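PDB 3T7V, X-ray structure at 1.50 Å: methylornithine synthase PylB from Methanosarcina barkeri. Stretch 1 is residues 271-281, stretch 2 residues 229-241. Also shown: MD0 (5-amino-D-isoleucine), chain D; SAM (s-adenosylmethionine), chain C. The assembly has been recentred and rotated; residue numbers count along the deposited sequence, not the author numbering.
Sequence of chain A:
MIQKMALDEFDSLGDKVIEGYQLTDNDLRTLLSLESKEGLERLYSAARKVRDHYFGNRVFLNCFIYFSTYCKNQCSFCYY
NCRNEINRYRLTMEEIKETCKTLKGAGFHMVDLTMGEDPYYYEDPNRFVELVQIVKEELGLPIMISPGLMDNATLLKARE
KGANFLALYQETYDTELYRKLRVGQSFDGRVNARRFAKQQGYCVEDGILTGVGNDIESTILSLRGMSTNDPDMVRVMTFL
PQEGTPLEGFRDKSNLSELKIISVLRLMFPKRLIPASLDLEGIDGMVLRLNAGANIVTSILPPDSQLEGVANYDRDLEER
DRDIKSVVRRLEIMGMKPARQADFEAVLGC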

# COMPACT_ATOMS: atom_id res chain seq x y z
N LYS A 271 7.32 -3.27 -14.51
CA LYS A 271 8.60 -3.12 -13.81
C LYS A 271 8.43 -2.55 -12.42
O LYS A 271 9.46 -2.24 -11.77
CB LYS A 271 9.50 -2.19 -14.62
CG LYS A 271 9.89 -2.81 -15.98
CD LYS A 271 10.71 -1.84 -16.86
CE LYS A 271 10.94 -2.38 -18.26
NZ LYS A 271 12.02 -1.63 -18.99
N ARG A 272 7.17 -2.32 -11.98
CA ARG A 272 6.98 -1.52 -10.72
C ARG A 272 6.75 -2.44 -9.52
O ARG A 272 6.60 -3.64 -9.63
CB ARG A 272 5.84 -0.51 -10.91
CG ARG A 272 6.11 0.44 -12.12
CD ARG A 272 7.35 1.28 -11.83
NE ARG A 272 7.53 2.37 -12.76
CZ ARG A 272 8.39 3.37 -12.59
NH1 ARG A 272 9.17 3.42 -11.52
NH2 ARG A 272 8.47 4.32 -13.51
N LEU A 273 6.79 -1.87 -8.32
CA LEU A 273 6.45 -2.55 -7.11
C LEU A 273 4.94 -2.62 -6.98
O LEU A 273 4.26 -1.60 -7.23
CB LEU A 273 7.01 -1.78 -5.91
CG LEU A 273 8.56 -1.75 -5.88
CD1 LEU A 273 8.99 -0.80 -4.77
CD2 LEU A 273 9.07 -3.12 -5.64
N ILE A 274 4.40 -3.78 -6.59
CA ILE A 274 2.96 -3.95 -6.37
C ILE A 274 2.83 -4.79 -5.13
O ILE A 274 3.36 -5.92 -5.09
CB ILE A 274 2.26 -4.70 -7.53
CG1 ILE A 274 2.54 -3.95 -8.82
CG2 ILE A 274 0.76 -4.90 -7.23
CD1 ILE A 274 1.97 -4.62 -10.12
N PRO A 275 2.16 -4.28 -4.08
CA PRO A 275 2.11 -4.96 -2.78
C PRO A 275 1.16 -6.07 -2.66
O PRO A 275 0.02 -6.03 -3.27
CB PRO A 275 1.79 -3.84 -1.80
CG PRO A 275 1.08 -2.82 -2.55
CD PRO A 275 1.59 -2.92 -3.99
N ALA A 276 1.54 -7.07 -1.87
CA ALA A 276 0.64 -8.07 -1.35
C ALA A 276 0.49 -7.67 0.16
O ALA A 276 1.41 -7.95 0.97
CB ALA A 276 1.27 -9.44 -1.51
N SER A 277 -0.61 -7.03 0.52
CA SER A 277 -0.85 -6.58 1.90
C SER A 277 -1.42 -7.67 2.80
O SER A 277 -2.41 -8.32 2.44
CB SER A 277 -1.84 -5.40 1.90
OG SER A 277 -2.16 -5.03 3.26
N LEU A 278 -0.83 -7.85 3.97
CA LEU A 278 -1.36 -8.82 4.97
C LEU A 278 -2.64 -8.24 5.65
O LEU A 278 -3.35 -8.95 6.34
CB LEU A 278 -0.34 -9.01 6.06
CG LEU A 278 1.01 -9.63 5.70
CD1 LEU A 278 1.79 -10.07 6.95
CD2 LEU A 278 0.92 -10.78 4.74
N ASP A 279 -2.89 -6.93 5.46
CA ASP A 279 -3.97 -6.29 6.22
C ASP A 279 -5.39 -6.74 5.77
O ASP A 279 -6.36 -6.56 6.52
CB ASP A 279 -3.85 -4.76 5.99
CG ASP A 279 -4.38 -3.91 7.12
OD1 ASP A 279 -4.53 -4.34 8.28
OD2 ASP A 279 -4.54 -2.68 6.81
N LEU A 280 -5.46 -7.33 4.59
CA LEU A 280 -6.78 -7.65 4.01
C LEU A 280 -7.24 -9.10 4.25
O LEU A 280 -8.43 -9.35 4.49
CB LEU A 280 -6.70 -7.44 2.50
CG LEU A 280 -6.20 -5.97 2.31
CD1 LEU A 280 -5.44 -5.77 1.05
CD2 LEU A 280 -7.31 -4.98 2.69
N GLU A 281 -6.29 -10.06 4.21
CA GLU A 281 -6.59 -11.50 4.27
C GLU A 281 -5.42 -12.27 4.93
O GLU A 281 -5.35 -13.52 4.89
CB GLU A 281 -6.93 -12.03 2.86
CG GLU A 281 -8.36 -11.79 2.36
CD GLU A 281 -8.70 -12.60 1.08
OE1 GLU A 281 -7.94 -12.59 0.06
OE2 GLU A 281 -9.75 -13.29 1.10
C MD0 D . -0.59 -1.88 4.18
N MD0 D . -1.61 -1.68 6.37
O MD0 D . 0.48 -1.86 3.53
CA MD0 D . -0.70 -1.05 5.42
CB MD0 D . -1.19 0.39 5.07
CD MD0 D . -0.18 2.61 4.22
NE MD0 D . 0.91 3.16 3.43
CG MD0 D . -0.09 1.09 4.22
CG2 MD0 D . -2.54 0.43 4.31
OXT MD0 D . -1.57 -2.55 3.85
N SAM C . -3.89 8.99 6.91
CA SAM C . -3.05 8.88 5.81
C SAM C . -3.74 8.80 4.51
O SAM C . -4.98 8.75 4.47
OXT SAM C . -3.01 8.91 3.46
CB SAM C . -2.52 7.63 5.69
CG SAM C . -3.29 6.41 5.94
SD SAM C . -3.24 5.23 4.53
CE SAM C . -2.40 3.85 5.27
C5' SAM C . -4.91 4.63 4.51
C4' SAM C . -5.28 4.17 3.31
O4' SAM C . -5.57 2.80 4.00
C3' SAM C . -6.29 4.78 2.70
O3' SAM C . -5.43 5.35 1.70
C2' SAM C . -6.82 3.46 2.13
O2' SAM C . -6.34 3.16 0.78
C1' SAM C . -6.54 2.29 3.09
N9 SAM C . -7.76 2.02 3.94
C8 SAM C . -8.32 2.77 4.94
N7 SAM C . -9.42 2.17 5.37
C5 SAM C . -9.57 1.01 4.64
C6 SAM C . -10.58 0.03 4.61
N6 SAM C . -11.65 0.07 5.41
N1 SAM C . -10.42 -1.02 3.80
C2 SAM C . -9.35 -1.12 2.95
N3 SAM C . -8.42 -0.13 2.87
C4 SAM C . -8.54 0.91 3.75
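Stretch 2 229-241: NDPDMVRVMTFLP

How does stretch 2 run along stretch 1? Asp-230, with positive phi, is the first residue past a helix; the chain then extends into strand 233-238, which crosses strand 275-277 at -30°, their N-to-C directions roughly parallel and their axes 7.5 Å apart at closest approach. The backbones meet at a single bridge, Leu-273 with Met-233, their CA atoms 4.5 Å apart. Val-234 N donates to Leu-273 O at 3.0 Å, and Leu-273 N makes a weak hydrogen bond to Asp-232 O at 3.3 Å. Farther along the strands separate, and water 2 fills the gap, accepting from Val-236 N and donating to Pro-275 O, both at 2.9 Å.

What sets the side chain of Arg-272? Arg-272 points toward stretch 2 from CA to CB, and its m, m, t conformation places the guanidinium beside two acidic side chains. Arg-272 NH2 forms a salt bridge with Asp-230 OD1 at 2.9 Å, and Arg-272 NH1 a longer one with Asp-232 OD1 at 3.3 Å. Asp-230 starts out sideways, but its t rotamer brings the carboxylate nearer; Asp-232 points away from CA to CB, yet its m rotamer leaves OD1 within reach. Pro-231 O lies over one guanidinium face, and water 1 donates to Asp-232 O at 2.8 Å.

Which apolar side chains pack beside the bridge? Leu-273 CB lies 3.6 Å from Met-233 CG, and the extended Met-233, t at all three chi angles, carries its CE to 3.6 Å from Pro-275 CG. Pro-275 CG also sits 3.2 Å from Arg-235 CB and covers one face of the Arg-235 guanidinium. Ile-274 CG1 meets Val-234 CG2 at 3.9 Å.

Why do the side chains farther along take their shapes? Here they border the ligands. Arg-235, p at chi1 and chi3, grips the carboxylate of MD0 through two hydrogen bonds, NH1 to OXT at 3.1 Å and NH2 to O at 3.0 Å. Ser-277, chi1 t, gives its OG to MD0 OXT at 2.6 Å while accepting from Asp-279 N at 3.0 Å, capping the helix that follows. Met-237 starts sideways, but its m, t, p conformation brings CE to 4.0 Å from Leu-280 CD2 and 3.7 Å from MD0 CG2. Leu-280 points toward stretch 2, with CD2 3.4 Å from Thr-238 O and 4.4 Å from Leu-240 CG. Leu-240 meanwhile uses its backbone to pair with the adenine of SAM: N donates to N1 at 3.1 Å, and O accepts from N6 at 2.9 Å.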

# COMPACT_ATOMS: atom_id res chain seq x y z
N ASN A 229 0.87 9.80 -13.69
CA ASN A 229 1.90 10.37 -12.82
C ASN A 229 3.21 9.51 -12.60
O ASN A 229 4.11 9.89 -11.84
CB ASN A 229 1.22 10.71 -11.49
CG ASN A 229 -0.19 11.32 -11.69
OD1 ASN A 229 -1.23 10.67 -11.43
ND2 ASN A 229 -0.22 12.57 -12.19
N ASP A 230 3.33 8.38 -13.28
CA ASP A 230 4.57 7.57 -13.23
C ASP A 230 4.98 7.15 -11.79
O ASP A 230 6.09 7.41 -11.30
CB ASP A 230 5.73 8.32 -13.94
CG ASP A 230 6.87 7.41 -14.33
OD1 ASP A 230 6.61 6.24 -14.69
OD2 ASP A 230 8.05 7.88 -14.32
N PRO A 231 4.06 6.54 -11.06
CA PRO A 231 4.40 6.13 -9.68
C PRO A 231 5.40 4.98 -9.68
O PRO A 231 5.48 4.17 -10.60
CB PRO A 231 3.06 5.67 -9.13
CG PRO A 231 2.35 5.18 -10.34
CD PRO A 231 2.74 6.09 -11.46
N ASP A 232 6.16 4.89 -8.59
CA ASP A 232 7.15 3.81 -8.39
C ASP A 232 6.55 2.51 -7.86
O ASP A 232 7.08 1.43 -8.08
CB ASP A 232 8.25 4.32 -7.47
CG ASP A 232 8.86 5.58 -8.02
OD1 ASP A 232 9.72 5.43 -8.91
OD2 ASP A 232 8.41 6.75 -7.69
N MET A 233 5.39 2.63 -7.21
CA MET A 233 4.68 1.53 -6.58
C MET A 233 3.20 1.85 -6.76
O MET A 233 2.78 3.01 -6.66
CB MET A 233 5.06 1.43 -5.08
CG MET A 233 4.41 0.26 -4.38
SD MET A 233 5.19 0.12 -2.76
CE MET A 233 4.26 -1.20 -2.09
N VAL A 234 2.45 0.80 -7.11
CA VAL A 234 0.99 0.96 -7.32
C VAL A 234 0.32 -0.17 -6.58
O VAL A 234 0.76 -1.34 -6.60
CB VAL A 234 0.57 0.88 -8.83
CG1 VAL A 234 1.09 2.17 -9.54
CG2 VAL A 234 1.17 -0.34 -9.48
N ARG A 235 -0.77 0.17 -5.93
CA ARG A 235 -1.52 -0.83 -5.17
C ARG A 235 -3.00 -0.80 -5.38
O ARG A 235 -3.59 0.23 -5.79
CB ARG A 235 -1.17 -0.78 -3.70
CG ARG A 235 -1.85 0.24 -2.96
CD ARG A 235 -1.94 -0.07 -1.42
NE ARG A 235 -0.59 -0.21 -0.83
CZ ARG A 235 -0.35 -0.85 0.31
NH1 ARG A 235 -1.36 -1.43 0.99
NH2 ARG A 235 0.90 -0.94 0.74
N VAL A 236 -3.61 -1.93 -5.05
CA VAL A 236 -5.08 -1.97 -4.91
C VAL A 236 -5.37 -2.65 -3.58
O VAL A 236 -4.70 -3.64 -3.22
CB VAL A 236 -5.73 -2.65 -6.14
CG1 VAL A 236 -5.02 -4.01 -6.36
CG2 VAL A 236 -7.22 -2.83 -5.90
N MET A 237 -6.32 -2.12 -2.84
CA MET A 237 -6.82 -2.77 -1.63
C MET A 237 -8.29 -3.06 -1.72
O MET A 237 -9.06 -2.19 -2.20
CB MET A 237 -6.55 -1.87 -0.43
CG MET A 237 -5.06 -1.56 -0.34
SD MET A 237 -4.69 -0.68 1.14
CE MET A 237 -5.12 -1.68 2.64
N THR A 238 -8.68 -4.25 -1.26
CA THR A 238 -10.12 -4.50 -1.08
C THR A 238 -10.68 -3.68 0.07
O THR A 238 -10.09 -3.72 1.19
CB THR A 238 -10.33 -6.00 -0.66
OG1 THR A 238 -9.70 -6.81 -1.70
CG2 THR A 238 -11.81 -6.33 -0.51
N PHE A 239 -11.78 -2.96 -0.14
CA PHE A 239 -12.44 -2.25 0.96
C PHE A 239 -13.04 -3.25 1.93
O PHE A 239 -13.87 -4.09 1.57
CB PHE A 239 -13.52 -1.35 0.34
CG PHE A 239 -14.40 -0.69 1.35
CD1 PHE A 239 -13.86 -0.07 2.50
CD2 PHE A 239 -15.75 -0.79 1.21
CE1 PHE A 239 -14.72 0.50 3.43
CE2 PHE A 239 -16.59 -0.22 2.17
CZ PHE A 239 -16.04 0.44 3.26
N LEU A 240 -12.63 -3.09 3.19
CA LEU A 240 -13.29 -3.92 4.28
C LEU A 240 -14.13 -2.92 5.05
O LEU A 240 -13.57 -2.02 5.73
CB LEU A 240 -12.17 -4.42 5.19
CG LEU A 240 -11.21 -5.47 4.57
CD1 LEU A 240 -10.35 -6.21 5.65
CD2 LEU A 240 -11.88 -6.50 3.65
N PRO A 241 -15.45 -3.03 5.05
CA PRO A 241 -16.32 -2.03 5.79
C PRO A 241 -16.01 -2.13 7.29
O PRO A 241 -15.72 -3.24 7.85
CB PRO A 241 -17.77 -2.55 5.51
CG PRO A 241 -17.59 -3.18 4.15
CD PRO A 241 -16.26 -3.97 4.23
O HOH W 1 9.68 1.14 -9.18
O HOH W 2 -1.93 -4.25 -4.44